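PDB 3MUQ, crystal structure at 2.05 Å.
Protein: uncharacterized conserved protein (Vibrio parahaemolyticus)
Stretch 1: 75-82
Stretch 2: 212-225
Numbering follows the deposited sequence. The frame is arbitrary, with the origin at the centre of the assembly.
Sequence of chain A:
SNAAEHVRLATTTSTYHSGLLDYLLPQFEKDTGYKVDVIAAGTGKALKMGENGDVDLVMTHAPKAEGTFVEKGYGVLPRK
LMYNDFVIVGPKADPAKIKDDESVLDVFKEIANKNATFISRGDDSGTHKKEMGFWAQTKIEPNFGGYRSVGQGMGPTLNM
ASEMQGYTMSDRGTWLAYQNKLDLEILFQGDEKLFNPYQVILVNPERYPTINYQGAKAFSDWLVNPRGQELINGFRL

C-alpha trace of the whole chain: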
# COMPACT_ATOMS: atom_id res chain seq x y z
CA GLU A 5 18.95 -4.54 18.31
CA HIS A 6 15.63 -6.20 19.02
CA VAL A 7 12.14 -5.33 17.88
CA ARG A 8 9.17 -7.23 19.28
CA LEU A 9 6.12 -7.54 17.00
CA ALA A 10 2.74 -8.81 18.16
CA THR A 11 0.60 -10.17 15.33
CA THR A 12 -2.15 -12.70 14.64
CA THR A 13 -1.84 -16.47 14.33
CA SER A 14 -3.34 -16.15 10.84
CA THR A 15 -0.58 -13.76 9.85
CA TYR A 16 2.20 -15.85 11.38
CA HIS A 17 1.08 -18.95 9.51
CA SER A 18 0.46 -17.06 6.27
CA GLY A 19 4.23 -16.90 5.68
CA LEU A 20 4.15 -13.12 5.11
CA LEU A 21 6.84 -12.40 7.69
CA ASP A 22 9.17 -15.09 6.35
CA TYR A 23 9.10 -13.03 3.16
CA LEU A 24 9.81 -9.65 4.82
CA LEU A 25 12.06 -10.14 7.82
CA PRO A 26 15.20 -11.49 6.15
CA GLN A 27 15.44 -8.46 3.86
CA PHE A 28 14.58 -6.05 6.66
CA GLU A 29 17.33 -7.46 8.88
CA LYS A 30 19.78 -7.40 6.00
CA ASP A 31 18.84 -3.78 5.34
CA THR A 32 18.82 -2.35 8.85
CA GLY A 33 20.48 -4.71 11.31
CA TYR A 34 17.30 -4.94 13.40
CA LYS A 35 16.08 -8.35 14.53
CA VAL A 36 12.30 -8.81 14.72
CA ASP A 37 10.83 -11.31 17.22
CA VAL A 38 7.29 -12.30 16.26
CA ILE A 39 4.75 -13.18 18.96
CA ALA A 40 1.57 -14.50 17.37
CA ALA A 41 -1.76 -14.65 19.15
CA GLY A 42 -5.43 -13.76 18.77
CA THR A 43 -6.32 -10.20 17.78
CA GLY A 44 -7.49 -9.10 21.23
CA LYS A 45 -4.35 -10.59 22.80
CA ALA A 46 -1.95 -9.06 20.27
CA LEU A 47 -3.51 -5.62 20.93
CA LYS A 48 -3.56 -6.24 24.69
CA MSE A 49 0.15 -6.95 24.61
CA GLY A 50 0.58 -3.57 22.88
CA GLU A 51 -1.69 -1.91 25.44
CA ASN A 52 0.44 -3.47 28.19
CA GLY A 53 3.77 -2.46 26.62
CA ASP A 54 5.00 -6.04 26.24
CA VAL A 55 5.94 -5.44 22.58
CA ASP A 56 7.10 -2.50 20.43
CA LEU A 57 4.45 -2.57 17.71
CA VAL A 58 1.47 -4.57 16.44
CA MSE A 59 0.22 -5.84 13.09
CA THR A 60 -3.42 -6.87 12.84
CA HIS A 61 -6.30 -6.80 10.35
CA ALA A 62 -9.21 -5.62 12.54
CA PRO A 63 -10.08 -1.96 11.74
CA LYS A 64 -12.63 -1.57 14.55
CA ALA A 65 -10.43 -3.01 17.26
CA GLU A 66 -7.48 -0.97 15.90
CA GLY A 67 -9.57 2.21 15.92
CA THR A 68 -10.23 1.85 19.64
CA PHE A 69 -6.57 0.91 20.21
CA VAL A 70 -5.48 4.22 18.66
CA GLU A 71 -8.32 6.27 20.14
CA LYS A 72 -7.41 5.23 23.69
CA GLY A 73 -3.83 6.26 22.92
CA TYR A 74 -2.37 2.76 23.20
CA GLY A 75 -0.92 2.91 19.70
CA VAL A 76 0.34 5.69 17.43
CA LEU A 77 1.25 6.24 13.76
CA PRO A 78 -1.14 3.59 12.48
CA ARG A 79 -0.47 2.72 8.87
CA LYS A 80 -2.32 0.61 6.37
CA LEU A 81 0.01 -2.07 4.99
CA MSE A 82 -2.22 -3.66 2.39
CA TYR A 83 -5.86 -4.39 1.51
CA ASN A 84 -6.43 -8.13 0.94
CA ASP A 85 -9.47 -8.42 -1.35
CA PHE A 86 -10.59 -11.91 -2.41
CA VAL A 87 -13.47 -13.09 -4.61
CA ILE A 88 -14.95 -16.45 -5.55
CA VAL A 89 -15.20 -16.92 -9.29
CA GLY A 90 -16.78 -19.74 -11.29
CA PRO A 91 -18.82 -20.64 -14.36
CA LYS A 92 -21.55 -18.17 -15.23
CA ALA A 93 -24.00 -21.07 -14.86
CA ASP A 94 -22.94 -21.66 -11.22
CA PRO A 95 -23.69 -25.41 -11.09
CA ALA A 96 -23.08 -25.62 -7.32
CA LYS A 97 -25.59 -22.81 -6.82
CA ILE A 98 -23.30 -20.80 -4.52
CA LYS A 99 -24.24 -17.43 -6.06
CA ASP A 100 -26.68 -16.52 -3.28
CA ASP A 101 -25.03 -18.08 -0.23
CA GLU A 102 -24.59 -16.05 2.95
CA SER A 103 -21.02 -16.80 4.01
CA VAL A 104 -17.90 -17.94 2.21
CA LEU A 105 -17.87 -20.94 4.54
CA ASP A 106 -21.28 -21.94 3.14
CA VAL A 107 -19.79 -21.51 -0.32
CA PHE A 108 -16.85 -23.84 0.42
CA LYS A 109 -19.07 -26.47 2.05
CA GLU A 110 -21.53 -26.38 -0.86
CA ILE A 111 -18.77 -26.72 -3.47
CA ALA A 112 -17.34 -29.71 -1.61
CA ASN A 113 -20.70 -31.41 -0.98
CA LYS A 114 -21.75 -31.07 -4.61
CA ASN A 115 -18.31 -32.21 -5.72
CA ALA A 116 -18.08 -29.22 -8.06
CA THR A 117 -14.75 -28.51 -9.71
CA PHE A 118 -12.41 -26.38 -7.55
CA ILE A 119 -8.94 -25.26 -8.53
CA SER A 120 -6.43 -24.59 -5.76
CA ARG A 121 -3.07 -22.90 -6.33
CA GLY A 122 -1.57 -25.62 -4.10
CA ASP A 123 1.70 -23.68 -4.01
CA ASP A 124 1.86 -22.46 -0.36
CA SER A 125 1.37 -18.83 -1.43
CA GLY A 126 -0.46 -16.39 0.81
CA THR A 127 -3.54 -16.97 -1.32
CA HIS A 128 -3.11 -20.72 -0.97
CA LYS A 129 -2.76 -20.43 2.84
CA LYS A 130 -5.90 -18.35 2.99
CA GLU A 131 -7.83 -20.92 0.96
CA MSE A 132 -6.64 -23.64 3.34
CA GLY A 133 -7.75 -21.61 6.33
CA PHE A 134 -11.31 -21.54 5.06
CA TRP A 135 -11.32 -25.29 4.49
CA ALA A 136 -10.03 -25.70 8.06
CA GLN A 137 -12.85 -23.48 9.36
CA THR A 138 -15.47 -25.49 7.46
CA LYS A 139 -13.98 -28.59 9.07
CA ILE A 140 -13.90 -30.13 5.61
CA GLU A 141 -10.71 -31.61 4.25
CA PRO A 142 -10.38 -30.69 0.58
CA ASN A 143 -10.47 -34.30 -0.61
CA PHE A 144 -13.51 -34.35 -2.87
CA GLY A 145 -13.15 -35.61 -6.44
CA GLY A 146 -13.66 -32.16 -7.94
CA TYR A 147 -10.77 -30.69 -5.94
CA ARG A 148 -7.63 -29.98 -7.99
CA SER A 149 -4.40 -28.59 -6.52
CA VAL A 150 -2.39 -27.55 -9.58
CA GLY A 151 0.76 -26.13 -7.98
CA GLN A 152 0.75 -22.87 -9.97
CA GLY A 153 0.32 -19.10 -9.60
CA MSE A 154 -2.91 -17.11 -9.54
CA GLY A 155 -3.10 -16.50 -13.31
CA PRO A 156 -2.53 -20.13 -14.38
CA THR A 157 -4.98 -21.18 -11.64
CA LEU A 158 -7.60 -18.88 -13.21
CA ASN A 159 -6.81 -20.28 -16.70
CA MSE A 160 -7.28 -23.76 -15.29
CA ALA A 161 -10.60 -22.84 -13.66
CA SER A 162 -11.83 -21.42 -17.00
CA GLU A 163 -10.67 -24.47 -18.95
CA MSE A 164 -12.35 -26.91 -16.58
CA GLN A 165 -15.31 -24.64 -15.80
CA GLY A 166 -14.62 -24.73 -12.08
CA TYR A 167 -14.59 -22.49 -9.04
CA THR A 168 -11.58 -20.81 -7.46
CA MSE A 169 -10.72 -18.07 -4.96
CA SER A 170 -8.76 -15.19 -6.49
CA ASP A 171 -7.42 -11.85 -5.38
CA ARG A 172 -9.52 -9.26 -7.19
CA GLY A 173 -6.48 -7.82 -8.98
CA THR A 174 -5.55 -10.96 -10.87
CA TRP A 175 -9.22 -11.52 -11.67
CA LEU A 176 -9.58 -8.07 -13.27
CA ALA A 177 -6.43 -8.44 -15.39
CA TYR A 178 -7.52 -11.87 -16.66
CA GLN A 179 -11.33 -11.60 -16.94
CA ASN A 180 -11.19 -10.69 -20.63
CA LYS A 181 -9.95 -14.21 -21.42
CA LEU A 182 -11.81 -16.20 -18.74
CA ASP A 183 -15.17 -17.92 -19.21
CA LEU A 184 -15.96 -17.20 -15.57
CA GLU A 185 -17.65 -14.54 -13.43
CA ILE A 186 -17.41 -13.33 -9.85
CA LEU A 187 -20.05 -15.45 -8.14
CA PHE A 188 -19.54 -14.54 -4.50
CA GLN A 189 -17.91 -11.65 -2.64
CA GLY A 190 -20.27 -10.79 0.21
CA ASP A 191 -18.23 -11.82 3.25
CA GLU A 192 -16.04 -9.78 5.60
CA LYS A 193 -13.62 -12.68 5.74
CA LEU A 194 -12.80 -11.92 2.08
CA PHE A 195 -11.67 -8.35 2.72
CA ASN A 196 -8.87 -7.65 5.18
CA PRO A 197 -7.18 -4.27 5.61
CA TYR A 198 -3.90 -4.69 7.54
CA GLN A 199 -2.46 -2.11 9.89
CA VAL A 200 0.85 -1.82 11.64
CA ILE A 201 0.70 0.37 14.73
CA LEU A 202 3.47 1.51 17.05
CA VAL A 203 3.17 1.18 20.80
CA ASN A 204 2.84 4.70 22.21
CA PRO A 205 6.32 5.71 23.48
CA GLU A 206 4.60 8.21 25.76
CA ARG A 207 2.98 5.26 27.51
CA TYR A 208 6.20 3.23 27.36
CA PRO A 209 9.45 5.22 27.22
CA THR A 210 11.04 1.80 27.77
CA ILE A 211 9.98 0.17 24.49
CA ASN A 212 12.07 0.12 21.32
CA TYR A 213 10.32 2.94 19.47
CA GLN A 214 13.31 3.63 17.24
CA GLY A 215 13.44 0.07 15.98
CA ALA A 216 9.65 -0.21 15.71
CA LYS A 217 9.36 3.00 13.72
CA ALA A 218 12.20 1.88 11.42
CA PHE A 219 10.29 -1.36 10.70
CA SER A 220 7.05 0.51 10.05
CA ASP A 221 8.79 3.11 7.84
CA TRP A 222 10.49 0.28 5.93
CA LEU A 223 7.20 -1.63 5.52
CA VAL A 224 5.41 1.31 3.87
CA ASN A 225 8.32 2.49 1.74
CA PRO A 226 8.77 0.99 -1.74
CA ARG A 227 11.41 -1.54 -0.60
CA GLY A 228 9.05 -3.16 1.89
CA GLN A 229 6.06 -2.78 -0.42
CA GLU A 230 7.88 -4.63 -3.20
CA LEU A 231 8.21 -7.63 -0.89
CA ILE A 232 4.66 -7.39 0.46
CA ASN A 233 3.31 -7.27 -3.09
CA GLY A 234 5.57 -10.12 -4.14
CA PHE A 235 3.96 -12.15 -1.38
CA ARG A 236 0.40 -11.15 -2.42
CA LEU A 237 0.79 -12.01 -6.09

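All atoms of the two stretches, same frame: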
# COMPACT_ATOMS: atom_id res chain seq x y z
N GLY A 75 -1.80 2.94 20.85
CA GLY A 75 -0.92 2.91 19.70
C GLY A 75 -0.90 4.24 18.97
O GLY A 75 -1.85 5.05 19.10
N VAL A 76 0.17 4.48 18.22
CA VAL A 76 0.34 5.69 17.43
C VAL A 76 0.88 5.37 16.05
O VAL A 76 1.32 4.25 15.80
CB VAL A 76 1.31 6.68 18.12
CG1 VAL A 76 0.78 7.13 19.49
CG2 VAL A 76 2.70 6.04 18.25
N LEU A 77 0.87 6.37 15.17
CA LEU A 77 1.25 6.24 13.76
C LEU A 77 0.72 4.98 13.08
O LEU A 77 1.48 4.24 12.45
CB LEU A 77 2.77 6.33 13.59
CG LEU A 77 3.37 7.66 14.02
CD1 LEU A 77 4.87 7.68 13.78
CD2 LEU A 77 2.65 8.78 13.26
N PRO A 78 -0.59 4.75 13.17
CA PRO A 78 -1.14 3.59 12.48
C PRO A 78 -1.02 3.76 10.98
O PRO A 78 -1.20 4.86 10.44
CB PRO A 78 -2.61 3.61 12.90
CG PRO A 78 -2.87 5.04 13.17
CD PRO A 78 -1.64 5.50 13.88
N ARG A 79 -0.69 2.67 10.30
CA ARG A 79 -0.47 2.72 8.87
C ARG A 79 -1.06 1.50 8.24
O ARG A 79 -0.89 0.37 8.74
CB ARG A 79 1.01 2.80 8.55
CG ARG A 79 1.58 4.19 8.74
CD ARG A 79 2.99 4.10 9.20
NE ARG A 79 3.63 5.41 9.31
CZ ARG A 79 4.94 5.58 9.35
NH1 ARG A 79 5.73 4.52 9.31
NH2 ARG A 79 5.46 6.80 9.44
N LYS A 80 -1.75 1.72 7.13
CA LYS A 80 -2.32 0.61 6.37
C LYS A 80 -1.21 -0.02 5.53
O LYS A 80 -0.54 0.66 4.77
CB LYS A 80 -3.47 1.12 5.50
CG LYS A 80 -4.63 1.69 6.32
CD LYS A 80 -5.54 0.57 6.83
CE LYS A 80 -6.64 1.12 7.74
NZ LYS A 80 -7.63 0.05 8.09
N LEU A 81 -1.01 -1.32 5.71
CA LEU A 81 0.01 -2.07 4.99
C LEU A 81 -0.46 -2.58 3.63
O LEU A 81 0.31 -2.62 2.66
CB LEU A 81 0.43 -3.29 5.81
CG LEU A 81 1.60 -3.10 6.76
CD1 LEU A 81 1.94 -4.42 7.42
CD2 LEU A 81 2.78 -2.58 5.97
N MSE A 82 -1.71 -3.02 3.58
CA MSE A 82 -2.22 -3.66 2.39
C MSE A 82 -3.72 -3.92 2.57
O MSE A 82 -4.20 -4.00 3.70
CB MSE A 82 -1.48 -4.98 2.15
CG MSE A 82 -1.87 -6.09 3.13
SE MSE A 82 -0.88 -7.78 2.94
CE MSE A 82 0.32 -7.53 4.41
N ASN A 212 11.15 -0.19 22.40
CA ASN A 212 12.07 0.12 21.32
C ASN A 212 11.35 0.85 20.19
O ASN A 212 11.05 0.27 19.14
CB ASN A 212 12.75 -1.15 20.83
CG ASN A 212 13.84 -0.86 19.81
OD1 ASN A 212 14.15 0.30 19.54
ND2 ASN A 212 14.41 -1.92 19.23
N TYR A 213 11.08 2.13 20.41
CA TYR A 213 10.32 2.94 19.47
C TYR A 213 11.13 3.18 18.20
O TYR A 213 10.59 3.18 17.09
CB TYR A 213 9.93 4.26 20.11
CG TYR A 213 9.19 5.19 19.16
CD1 TYR A 213 7.84 5.02 18.92
CD2 TYR A 213 9.84 6.23 18.52
CE1 TYR A 213 7.16 5.85 18.06
CE2 TYR A 213 9.16 7.08 17.65
CZ TYR A 213 7.82 6.88 17.43
OH TYR A 213 7.12 7.71 16.58
N GLN A 214 12.43 3.36 18.36
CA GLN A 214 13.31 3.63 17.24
C GLN A 214 13.30 2.46 16.27
O GLN A 214 13.15 2.64 15.07
CB GLN A 214 14.73 3.90 17.71
CG GLN A 214 15.71 4.10 16.57
CD GLN A 214 17.08 4.58 17.04
OE1 GLN A 214 17.61 4.10 18.05
NE2 GLN A 214 17.66 5.53 16.30
N GLY A 215 13.47 1.25 16.80
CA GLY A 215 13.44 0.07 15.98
C GLY A 215 12.07 -0.20 15.38
O GLY A 215 11.95 -0.59 14.22
N ALA A 216 11.02 0.01 16.18
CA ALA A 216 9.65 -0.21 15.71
C ALA A 216 9.29 0.78 14.60
O ALA A 216 8.70 0.42 13.58
CB ALA A 216 8.65 -0.10 16.89
N LYS A 217 9.63 2.05 14.79
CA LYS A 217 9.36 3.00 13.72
C LYS A 217 10.19 2.72 12.45
O LYS A 217 9.71 2.91 11.34
CB LYS A 217 9.52 4.45 14.18
CG LYS A 217 9.04 5.41 13.09
CD LYS A 217 8.91 6.83 13.58
CE LYS A 217 8.40 7.74 12.45
NZ LYS A 217 9.40 7.83 11.35
N ALA A 218 11.43 2.27 12.60
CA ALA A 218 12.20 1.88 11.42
C ALA A 218 11.50 0.75 10.63
O ALA A 218 11.45 0.75 9.41
CB ALA A 218 13.62 1.47 11.81
N PHE A 219 10.95 -0.22 11.35
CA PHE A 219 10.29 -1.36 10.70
C PHE A 219 9.05 -0.87 9.97
O PHE A 219 8.81 -1.24 8.82
CB PHE A 219 9.93 -2.42 11.75
CG PHE A 219 9.43 -3.71 11.18
CD1 PHE A 219 9.89 -4.17 9.95
CD2 PHE A 219 8.52 -4.49 11.87
CE1 PHE A 219 9.45 -5.35 9.42
CE2 PHE A 219 8.07 -5.68 11.35
CZ PHE A 219 8.54 -6.11 10.11
N SER A 220 8.27 -0.03 10.64
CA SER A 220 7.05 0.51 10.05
C SER A 220 7.38 1.36 8.83
O SER A 220 6.79 1.16 7.78
CB SER A 220 6.25 1.34 11.06
OG SER A 220 5.13 1.94 10.44
N ASP A 221 8.33 2.29 8.96
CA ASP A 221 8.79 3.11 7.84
C ASP A 221 9.24 2.21 6.67
O ASP A 221 8.87 2.43 5.52
CB ASP A 221 9.97 4.01 8.26
CG ASP A 221 9.55 5.12 9.21
OD1 ASP A 221 8.33 5.40 9.28
OD2 ASP A 221 10.44 5.70 9.87
N TRP A 222 10.02 1.19 6.98
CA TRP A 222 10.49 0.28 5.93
C TRP A 222 9.31 -0.44 5.26
O TRP A 222 9.25 -0.56 4.03
CB TRP A 222 11.46 -0.73 6.54
CG TRP A 222 12.08 -1.72 5.58
CD1 TRP A 222 13.25 -1.57 4.88
CD2 TRP A 222 11.58 -3.03 5.25
NE1 TRP A 222 13.50 -2.70 4.12
CE2 TRP A 222 12.49 -3.61 4.33
CE3 TRP A 222 10.45 -3.76 5.63
CZ2 TRP A 222 12.30 -4.89 3.78
CZ3 TRP A 222 10.27 -5.04 5.10
CH2 TRP A 222 11.19 -5.60 4.18
N LEU A 223 8.35 -0.90 6.06
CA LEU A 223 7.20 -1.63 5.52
C LEU A 223 6.35 -0.83 4.54
O LEU A 223 5.80 -1.40 3.58
CB LEU A 223 6.29 -2.14 6.66
CG LEU A 223 6.84 -3.25 7.54
CD1 LEU A 223 5.99 -3.39 8.82
CD2 LEU A 223 6.89 -4.54 6.76
N VAL A 224 6.24 0.48 4.77
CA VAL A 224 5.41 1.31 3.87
C VAL A 224 6.21 2.02 2.77
O VAL A 224 5.63 2.65 1.90
CB VAL A 224 4.55 2.34 4.65
CG1 VAL A 224 3.60 1.64 5.66
CG2 VAL A 224 5.43 3.38 5.32
N ASN A 225 7.53 1.92 2.82
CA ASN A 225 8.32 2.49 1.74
C ASN A 225 8.47 1.45 0.62
O ASN A 225 8.25 0.25 0.84
CB ASN A 225 9.66 3.04 2.24
CG ASN A 225 9.54 4.48 2.84
OD1 ASN A 225 10.15 5.43 2.35
ND2 ASN A 225 8.74 4.62 3.91
O HOH W 1 3.03 2.11 12.20

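The contact packs helix 213-224 across strand 78-82, with the axes 9.3 Å apart at closest approach and their N-to-C directions 42° apart. It buries 417 Å², summed over both sides, and its rule is a small charged cluster of Arg79, Asp221 and Lys217, joined by Ser220, with apolar packing towards its two ends.

The polar centre is Arg79, which has the largest area covered by the partner stretch. Its CA-to-CB bond points toward the helix, and chi3 near 180° helps carry the guanidinium out to meet it. Arg79 NH1 donates to Asp221 OD1 at 2.7 Å in a nearly straight hydrogen bond that is also a salt bridge, and Arg79 NH2 adds a weak bond to the same Asp221 OD1 at 3.2 Å. Arg79 NH1 also donates to Ser220 OG at 2.9 Å. Both acceptors lie at the edge of the guanidinium, near its plane, where its N-H groups point. Asp221 starts from an unpromising position, since its CA-to-CB bond points away from the strand, yet its carboxylate comes nearer and serves two cations: its second oxygen, OD2, takes Lys217 NZ at 2.8 Å, one helical turn back. The shared acid sits between like charges, with Arg79 NH2 and Lys217 NZ only 4.5 Å apart, and thereby helps to offset their repulsion.

A water extends this network to the corner of the strand segment. It donates to Leu77 O at 2.6 Å and accepts from Ser220 OG at 2.7 Å. Ser220 OG thus receives from Arg79 and gives to the water, so a single small hydroxyl, through the water, links the guanidinium to a backbone carbonyl.

Apolar packing fills both ends. Toward the C-terminal end of the helix, Leu81 CD2 reaches Leu223 CB at 3.6 Å and Val224 CG1 at 4.3 Å; although the CA-to-CB bond of Leu81 points sideways, the end of its side chain comes nearer the helix. Val224 CG1 also lies 4.1 Å from Arg79 CB, so the aliphatic base of the arginine joins this packing; the guanidinium bonds to Asp221 and Ser220 and also has Val224 CG2 lying obliquely beside it, 4.2 Å from Arg79 NH1. At the other end, Leu77 CD1 lies 3.8 Å from Lys217 CE, using the methylene part of a lysine whose amine is engaged with Asp221, and 3.6 Å from Tyr213 OH. Val76 CG2 meets the edge of the Tyr213 ring at 4.5 Å from CE1, a looser contact.

Beyond the interface, the helix start is capped by Asn212 OD1, which accepts from Gly215 N at 3.0 Å.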